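Sucrose 6(F)-phosphate phosphorylase (PDB 6S9V) is a phosphorylase of the alpha-amylase family, an enzyme built round a closed barrel of eight parallel strands with an outer layer of helices. Local coordinates at residues R190-L194 and F234-A238; V213-I217 and E230-L235. All coordinates share one frame; numbering follows the deposited sequence.

Interaction 1 (R190-L194 and F234-A238)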
ATOM      1  N   ARG A 190     -17.318   4.279  15.496  1.00 29.31           N
ATOM      2  CA  ARG A 190     -17.257   5.478  14.668  1.00 30.48           C
ATOM      3  C   ARG A 190     -16.681   6.643  15.457  1.00 29.75           C
ATOM      4  O   ARG A 190     -15.895   7.430  14.917  1.00 28.08           O
ATOM      5  CB  ARG A 190     -18.640   5.798  14.106  1.00 32.45           C
ATOM      6  CG  ARG A 190     -19.101   4.686  13.179  1.00 35.28           C
ATOM      7  CD  ARG A 190     -20.232   5.060  12.265  1.00 40.85           C
ATOM      8  NE  ARG A 190     -20.392   4.008  11.260  1.00 44.59           N
ATOM      9  CZ  ARG A 190     -21.009   4.152  10.092  1.00 44.80           C
ATOM     10  NH1 ARG A 190     -21.540   5.320   9.748  1.00 42.51           N
ATOM     11  NH2 ARG A 190     -21.088   3.120   9.261  1.00 45.86           N
ATOM     12  N   GLU A 191     -17.027   6.745  16.746  1.00 29.84           N
ATOM     13  CA  GLU A 191     -16.420   7.756  17.606  1.00 30.05           C
ATOM     14  C   GLU A 191     -14.919   7.534  17.726  1.00 25.85           C
ATOM     15  O   GLU A 191     -14.132   8.490  17.700  1.00 23.78           O
ATOM     16  CB  GLU A 191     -17.060   7.713  18.998  1.00 36.90           C
ATOM     17  CG  GLU A 191     -18.497   8.200  19.066  1.00 49.84           C
ATOM     18  CD  GLU A 191     -19.116   7.994  20.442  1.00 61.39           C
ATOM     19  OE1 GLU A 191     -18.571   7.199  21.237  1.00 64.37           O
ATOM     20  OE2 GLU A 191     -20.151   8.627  20.732  1.00 66.84           O
ATOM     21  N   PHE A 192     -14.511   6.273  17.888  1.00 26.02           N
ATOM     22  CA  PHE A 192     -13.096   5.921  17.968  1.00 28.13           C
ATOM     23  C   PHE A 192     -12.346   6.338  16.711  1.00 28.59           C
ATOM     24  O   PHE A 192     -11.289   6.975  16.788  1.00 26.76           O
ATOM     25  CB  PHE A 192     -12.979   4.415  18.207  1.00 26.57           C
ATOM     26  CG  PHE A 192     -11.578   3.880  18.141  1.00 25.48           C
ATOM     27  CD1 PHE A 192     -10.685   4.101  19.180  1.00 26.64           C
ATOM     28  CD2 PHE A 192     -11.163   3.132  17.056  1.00 25.99           C
ATOM     29  CE1 PHE A 192      -9.397   3.598  19.123  1.00 27.54           C
ATOM     30  CE2 PHE A 192      -9.875   2.621  16.999  1.00 26.96           C
ATOM     31  CZ  PHE A 192      -8.998   2.856  18.036  1.00 27.15           C
ATOM     32  N   LEU A 193     -12.889   6.007  15.538  1.00 27.36           N
ATOM     33  CA  LEU A 193     -12.228   6.366  14.292  1.00 26.29           C
ATOM     34  C   LEU A 193     -12.172   7.879  14.119  1.00 25.34           C
ATOM     35  O   LEU A 193     -11.164   8.418  13.654  1.00 25.01           O
ATOM     36  CB  LEU A 193     -12.937   5.711  13.106  1.00 27.52           C
ATOM     37  CG  LEU A 193     -12.979   4.180  13.096  1.00 25.77           C
ATOM     38  CD1 LEU A 193     -13.758   3.678  11.893  1.00 24.29           C
ATOM     39  CD2 LEU A 193     -11.577   3.583  13.107  1.00 26.27           C
ATOM     40  N   LEU A 194     -13.254   8.582  14.486  1.00 26.13           N
ATOM     41  CA  LEU A 194     -13.252  10.041  14.422  1.00 26.02           C
ATOM     42  C   LEU A 194     -12.155  10.637  15.293  1.00 25.88           C
ATOM     43  O   LEU A 194     -11.527  11.635  14.918  1.00 26.65           O
ATOM     44  CB  LEU A 194     -14.607  10.595  14.862  1.00 29.40           C
ATOM     45  CG  LEU A 194     -15.803  10.439  13.936  1.00 39.87           C
ATOM     46  CD1 LEU A 194     -16.946  11.314  14.439  1.00 43.57           C
ATOM     47  CD2 LEU A 194     -15.434  10.814  12.523  1.00 45.67           C
ATOM     48  N   PHE A 234     -20.279   2.865   4.622  1.00 31.69           N
ATOM     49  CA  PHE A 234     -19.135   3.158   5.477  1.00 29.50           C
ATOM     50  C   PHE A 234     -18.139   4.074   4.774  1.00 28.26           C
ATOM     51  O   PHE A 234     -17.639   5.034   5.367  1.00 27.79           O
ATOM     52  CB  PHE A 234     -18.441   1.863   5.896  1.00 25.10           C
ATOM     53  CG  PHE A 234     -17.178   2.086   6.678  1.00 24.18           C
ATOM     54  CD1 PHE A 234     -17.235   2.433   8.021  1.00 27.55           C
ATOM     55  CD2 PHE A 234     -15.940   1.975   6.071  1.00 22.74           C
ATOM     56  CE1 PHE A 234     -16.082   2.658   8.742  1.00 28.30           C
ATOM     57  CE2 PHE A 234     -14.782   2.191   6.792  1.00 24.79           C
ATOM     58  CZ  PHE A 234     -14.855   2.531   8.134  1.00 26.18           C
ATOM     59  N   LEU A 235     -17.811   3.769   3.515  1.00 25.31           N
ATOM     60  CA  LEU A 235     -16.857   4.600   2.787  1.00 23.94           C
ATOM     61  C   LEU A 235     -17.351   6.036   2.681  1.00 27.52           C
ATOM     62  O   LEU A 235     -16.587   6.983   2.908  1.00 29.69           O
ATOM     63  CB  LEU A 235     -16.606   4.016   1.400  1.00 22.59           C
ATOM     64  CG  LEU A 235     -15.839   2.700   1.350  1.00 25.79           C
ATOM     65  CD1 LEU A 235     -15.825   2.147  -0.067  1.00 25.62           C
ATOM     66  CD2 LEU A 235     -14.413   2.884   1.873  1.00 28.98           C
ATOM     67  N   ASP A 236     -18.630   6.222   2.350  1.00 28.03           N
ATOM     68  CA  ASP A 236     -19.162   7.573   2.238  1.00 29.00           C
ATOM     69  C   ASP A 236     -19.091   8.292   3.576  1.00 30.39           C
ATOM     70  O   ASP A 236     -18.690   9.460   3.639  1.00 32.04           O
ATOM     71  CB  ASP A 236     -20.611   7.541   1.738  1.00 29.51           C
ATOM     72  CG  ASP A 236     -20.729   7.065   0.299  1.00 30.35           C
ATOM     73  OD1 ASP A 236     -19.708   7.055  -0.421  1.00 29.70           O
ATOM     74  OD2 ASP A 236     -21.853   6.707  -0.115  1.00 31.59           O
ATOM     75  N   TRP A 237     -19.473   7.604   4.658  1.00 28.65           N
ATOM     76  CA  TRP A 237     -19.376   8.192   5.986  1.00 27.99           C
ATOM     77  C   TRP A 237     -17.943   8.590   6.297  1.00 27.34           C
ATOM     78  O   TRP A 237     -17.674   9.715   6.736  1.00 29.26           O
ATOM     79  CB  TRP A 237     -19.896   7.213   7.045  1.00 28.92           C
ATOM     80  CG  TRP A 237     -19.601   7.699   8.435  1.00 30.09           C
ATOM     81  CD1 TRP A 237     -20.343   8.572   9.170  1.00 31.77           C
ATOM     82  CD2 TRP A 237     -18.478   7.346   9.249  1.00 30.85           C
ATOM     83  NE1 TRP A 237     -19.752   8.791  10.387  1.00 33.23           N
ATOM     84  CE2 TRP A 237     -18.605   8.048  10.461  1.00 32.68           C
ATOM     85  CE3 TRP A 237     -17.375   6.505   9.069  1.00 29.96           C
ATOM     86  CZ2 TRP A 237     -17.671   7.939  11.487  1.00 32.42           C
ATOM     87  CZ3 TRP A 237     -16.453   6.395  10.086  1.00 29.20           C
ATOM     88  CH2 TRP A 237     -16.604   7.107  11.280  1.00 30.57           C
ATOM     89  N   ALA A 238     -17.002   7.668   6.077  1.00 26.25           N
ATOM     90  CA  ALA A 238     -15.621   7.920   6.454  1.00 26.74           C
ATOM     91  C   ALA A 238     -15.017   9.050   5.629  1.00 27.72           C
ATOM     92  O   ALA A 238     -14.240   9.859   6.152  1.00 27.97           O
ATOM     93  CB  ALA A 238     -14.803   6.640   6.306  1.00 24.18           C
TER
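R190 and W237 bring together the helical segments 190-194 and 234-238, whose axes run 42° apart and come within 12.5 Å of each other. The backbones stay well separated: even the nearest pair of CA atoms, those of L194 and A238, is 8.6 Å apart, so large side chains must bridge the gap. W237 and R190 do most of this, meeting between the helices. The CG of W237 stands anti to the backbone N (chi1 171°), which extends the indole across to the other helix. R190 lies over one face of that indole with its chain extended from CG to NE. Its CD makes a CH-pi contact, 4.0 Å from the centroid of the six-membered ring of W237, and farther out the guanidinium forms a cation-pi contact with CZ 4.3 Å from the centroid of the five-membered ring. The guanidinium is tilted 35° from the indole plane, and NH1 dips to 3.3 Å from W237 CG. A hydrogen bond from R190 NE to the carbonyl oxygen of V184 helps fix this pose. L193 works at ring edges, its CD1 4.0 Å from F234 CE1 and also near the indole rim, while CD2 of L194 packs 3.8 Å from W237 CZ2. The contact joins helices 187-202 and 230-244 on the outside of the barrel; beside it, A238 and L235 of the second helix rest on strand 248-251.

Interaction 2 (V213-I217 and E230-L235). With SO4 (sulfate ion), chain D.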
ATOM      1  N   VAL A 213      -9.716  -2.184   4.168  1.00 20.98           N
ATOM      2  CA  VAL A 213     -11.068  -1.635   4.230  1.00 21.94           C
ATOM      3  C   VAL A 213     -12.076  -2.600   3.614  1.00 22.69           C
ATOM      4  O   VAL A 213     -13.243  -2.640   4.029  1.00 23.53           O
ATOM      5  CB  VAL A 213     -11.110  -0.251   3.549  1.00 24.65           C
ATOM      6  CG1 VAL A 213     -10.875  -0.365   2.051  1.00 23.67           C
ATOM      7  CG2 VAL A 213     -12.443   0.447   3.850  1.00 28.96           C
ATOM      8  N   GLY A 214     -11.644  -3.431   2.667  1.00 23.13           N
ATOM      9  CA  GLY A 214     -12.573  -4.354   2.040  1.00 22.92           C
ATOM     10  C   GLY A 214     -13.201  -5.349   2.992  1.00 22.18           C
ATOM     11  O   GLY A 214     -14.217  -5.966   2.649  1.00 23.09           O
ATOM     12  N   TYR A 215     -12.635  -5.513   4.189  1.00 21.35           N
ATOM     13  CA  TYR A 215     -13.092  -6.532   5.125  1.00 22.56           C
ATOM     14  C   TYR A 215     -14.075  -6.024   6.172  1.00 22.60           C
ATOM     15  O   TYR A 215     -14.559  -6.827   6.976  1.00 23.34           O
ATOM     16  CB  TYR A 215     -11.887  -7.155   5.832  1.00 22.78           C
ATOM     17  CG  TYR A 215     -11.004  -7.920   4.892  1.00 22.67           C
ATOM     18  CD1 TYR A 215     -11.266  -9.246   4.599  1.00 23.27           C
ATOM     19  CD2 TYR A 215      -9.930  -7.304   4.262  1.00 21.53           C
ATOM     20  CE1 TYR A 215     -10.472  -9.953   3.733  1.00 23.80           C
ATOM     21  CE2 TYR A 215      -9.128  -8.006   3.379  1.00 22.70           C
ATOM     22  CZ  TYR A 215      -9.405  -9.334   3.126  1.00 24.20           C
ATOM     23  OH  TYR A 215      -8.627 -10.055   2.250  1.00 26.80           O
ATOM     24  N   VAL A 216     -14.408  -4.729   6.178  1.00 22.40           N
ATOM     25  CA  VAL A 216     -15.110  -4.188   7.335  1.00 22.79           C
ATOM     26  C   VAL A 216     -16.564  -4.650   7.430  1.00 25.74           C
ATOM     27  O   VAL A 216     -17.120  -4.666   8.535  1.00 26.30           O
ATOM     28  CB  VAL A 216     -15.071  -2.643   7.375  1.00 21.43           C
ATOM     29  CG1 VAL A 216     -13.632  -2.159   7.515  1.00 21.43           C
ATOM     30  CG2 VAL A 216     -15.772  -2.013   6.159  1.00 20.93           C
ATOM     31  N   ILE A 217     -17.198  -5.049   6.329  1.00 26.31           N
ATOM     32  CA  ILE A 217     -18.589  -5.496   6.367  1.00 27.14           C
ATOM     33  C   ILE A 217     -18.626  -7.019   6.407  1.00 28.14           C
ATOM     34  O   ILE A 217     -18.159  -7.693   5.477  1.00 28.57           O
ATOM     35  CB  ILE A 217     -19.399  -4.970   5.169  1.00 28.32           C
ATOM     36  CG1 ILE A 217     -19.378  -3.439   5.119  1.00 29.95           C
ATOM     37  CG2 ILE A 217     -20.844  -5.489   5.232  1.00 28.64           C
ATOM     38  CD1 ILE A 217     -19.895  -2.750   6.382  1.00 29.02           C
ATOM     39  N   GLU A 230     -23.459  -2.146   1.488  1.00 35.19           N
ATOM     40  CA  GLU A 230     -23.099  -1.722   2.839  1.00 33.85           C
ATOM     41  C   GLU A 230     -21.713  -1.083   2.889  1.00 30.67           C
ATOM     42  O   GLU A 230     -21.501  -0.102   3.611  1.00 29.60           O
ATOM     43  CB  GLU A 230     -23.165  -2.915   3.795  1.00 32.60           C
ATOM     44  CG  GLU A 230     -24.582  -3.386   4.118  1.00 34.01           C
ATOM     45  CD  GLU A 230     -25.154  -4.361   3.096  1.00 38.48           C
ATOM     46  OE1 GLU A 230     -24.539  -4.573   2.032  1.00 39.23           O
ATOM     47  OE2 GLU A 230     -26.231  -4.929   3.373  1.00 43.68           O
ATOM     48  N   ILE A 231     -20.751  -1.631   2.151  1.00 28.28           N
ATOM     49  CA  ILE A 231     -19.397  -1.088   2.214  1.00 27.86           C
ATOM     50  C   ILE A 231     -19.391   0.383   1.804  1.00 28.04           C
ATOM     51  O   ILE A 231     -18.635   1.188   2.353  1.00 26.43           O
ATOM     52  CB  ILE A 231     -18.440  -1.930   1.353  1.00 29.82           C
ATOM     53  CG1 ILE A 231     -17.001  -1.444   1.521  1.00 31.15           C
ATOM     54  CG2 ILE A 231     -18.831  -1.883  -0.111  1.00 31.59           C
ATOM     55  CD1 ILE A 231     -16.315  -2.013   2.705  1.00 32.26           C
ATOM     56  N   TYR A 232     -20.243   0.763   0.846  1.00 29.28           N
ATOM     57  CA  TYR A 232     -20.233   2.145   0.369  1.00 29.33           C
ATOM     58  C   TYR A 232     -20.832   3.105   1.390  1.00 29.68           C
ATOM     59  O   TYR A 232     -20.465   4.288   1.422  1.00 28.44           O
ATOM     60  CB  TYR A 232     -20.961   2.232  -0.975  1.00 30.10           C
ATOM     61  CG  TYR A 232     -20.027   1.969  -2.130  1.00 32.10           C
ATOM     62  CD1 TYR A 232     -19.135   2.945  -2.543  1.00 34.01           C
ATOM     63  CD2 TYR A 232     -20.010   0.748  -2.788  1.00 32.65           C
ATOM     64  CE1 TYR A 232     -18.263   2.724  -3.577  1.00 34.20           C
ATOM     65  CE2 TYR A 232     -19.132   0.517  -3.837  1.00 33.31           C
ATOM     66  CZ  TYR A 232     -18.263   1.516  -4.225  1.00 34.95           C
ATOM     67  OH  TYR A 232     -17.378   1.332  -5.265  1.00 37.66           O
ATOM     68  N   GLU A 233     -21.737   2.622   2.241  1.00 31.24           N
ATOM     69  CA  GLU A 233     -22.259   3.457   3.316  1.00 36.32           C
ATOM     70  C   GLU A 233     -21.160   3.820   4.311  1.00 32.03           C
ATOM     71  O   GLU A 233     -21.102   4.956   4.801  1.00 28.09           O
ATOM     72  CB  GLU A 233     -23.404   2.726   4.013  1.00 46.68           C
ATOM     73  CG  GLU A 233     -24.534   2.323   3.076  1.00 56.45           C
ATOM     74  CD  GLU A 233     -25.614   1.528   3.778  1.00 64.83           C
ATOM     75  OE1 GLU A 233     -26.057   1.957   4.863  1.00 68.73           O
ATOM     76  OE2 GLU A 233     -26.015   0.469   3.247  1.00 66.40           O
ATOM     77  N   PHE A 234     -20.279   2.865   4.622  1.00 31.69           N
ATOM     78  CA  PHE A 234     -19.135   3.158   5.477  1.00 29.50           C
ATOM     79  C   PHE A 234     -18.139   4.074   4.774  1.00 28.26           C
ATOM     80  O   PHE A 234     -17.639   5.034   5.367  1.00 27.79           O
ATOM     81  CB  PHE A 234     -18.441   1.863   5.896  1.00 25.10           C
ATOM     82  CG  PHE A 234     -17.178   2.086   6.678  1.00 24.18           C
ATOM     83  CD1 PHE A 234     -17.235   2.433   8.021  1.00 27.55           C
ATOM     84  CD2 PHE A 234     -15.940   1.975   6.071  1.00 22.74           C
ATOM     85  CE1 PHE A 234     -16.082   2.658   8.742  1.00 28.30           C
ATOM     86  CE2 PHE A 234     -14.782   2.191   6.792  1.00 24.79           C
ATOM     87  CZ  PHE A 234     -14.855   2.531   8.134  1.00 26.18           C
ATOM     88  N   LEU A 235     -17.811   3.769   3.515  1.00 25.31           N
ATOM     89  CA  LEU A 235     -16.857   4.600   2.787  1.00 23.94           C
ATOM     90  C   LEU A 235     -17.351   6.036   2.681  1.00 27.52           C
ATOM     91  O   LEU A 235     -16.587   6.983   2.908  1.00 29.69           O
ATOM     92  CB  LEU A 235     -16.606   4.016   1.400  1.00 22.59           C
ATOM     93  CG  LEU A 235     -15.839   2.700   1.350  1.00 25.79           C
ATOM     94  CD1 LEU A 235     -15.825   2.147  -0.067  1.00 25.62           C
ATOM     95  CD2 LEU A 235     -14.413   2.884   1.873  1.00 28.98           C
TER
HETATM   96  S   SO4 D 602      -5.107  -8.949   1.780  1.00 37.86           S
HETATM   97  O1  SO4 D 602      -6.425  -8.706   1.177  1.00 36.30           O
HETATM   98  O2  SO4 D 602      -5.043 -10.285   2.363  1.00 39.93           O
HETATM   99  O3  SO4 D 602      -4.096  -8.816   0.738  1.00 32.39           O
HETATM  100  O4  SO4 D 602      -4.860  -7.983   2.843  1.00 42.58           O
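I231 reaches from the first turn of helix 230-244 into the bend formed by V213, V216 and I217, and the direct contact is almost wholly apolar packing, without hydrogen bonds between the two segments. With CG1 anti to the backbone N (chi1 -175°) and a further turn at chi2, the side chain delivers its CD1 to V216 CG2 at 3.5 Å, tighter than usual for two carbons. The same methyl lies 3.4 Å from the carbonyl oxygen of V213. That oxygen also accepts the backbone N-H of V216, a bond that closes the short 3-10 turn and so holds the valines in place. I217 packs against the start of the helix: its CG1 is 3.7 Å from I231 CA, and its CG2 meets CB of E230, the two side chains crossing at about a right angle. V213 CG2 touches two neighbours in the next turn, 3.7 Å from L235 CD2 and 4.1 Å from F234 CE2, at the ring edge. V216 CG2 comes obliquely to the same ring near CD2.

Polar interactions lead outward. E230 uses its CB for packing, then bends at chi2 and carries its carboxylate away to a salt bridge between OE2 and K219 NZ. Y215 turns from the helix altogether. Its OH donates a hydrogen bond of 2.8 Å to O1 of a sulfate ion; that oxygen lies at the ring edge, near its plane. The ion, also hydrogen-bonded to R148 and H358, probably came from the crystallisation liquor.

The arrangement is that of a beta-alpha loop in a TIM barrel: the chain leaving strand 207-210 folds back on the helix that follows it, and on its other side Y215 reaches a bound sulfate, consistent with a position that can hold an anion.

How the interactions relate
Following the chain from its N terminus, helix 187-202 comes first, then barrel strand 207-210, the loop holding 213-217, and finally helix 230-244, where both contacts end. Interaction 2 therefore nests within interaction 1: it closes a short connection of 12 residues, whereas interaction 1 spans 39 residues and encloses the strand and the loop. The two share F234 and L235 in sequence, but F234 alone touches both partners, meeting helix 187-202 on one part of its ring and the loop on another. Helix 230-244 is thus tied locally to the loop that leads into it and laterally to the preceding helix of the barrel's outer layer.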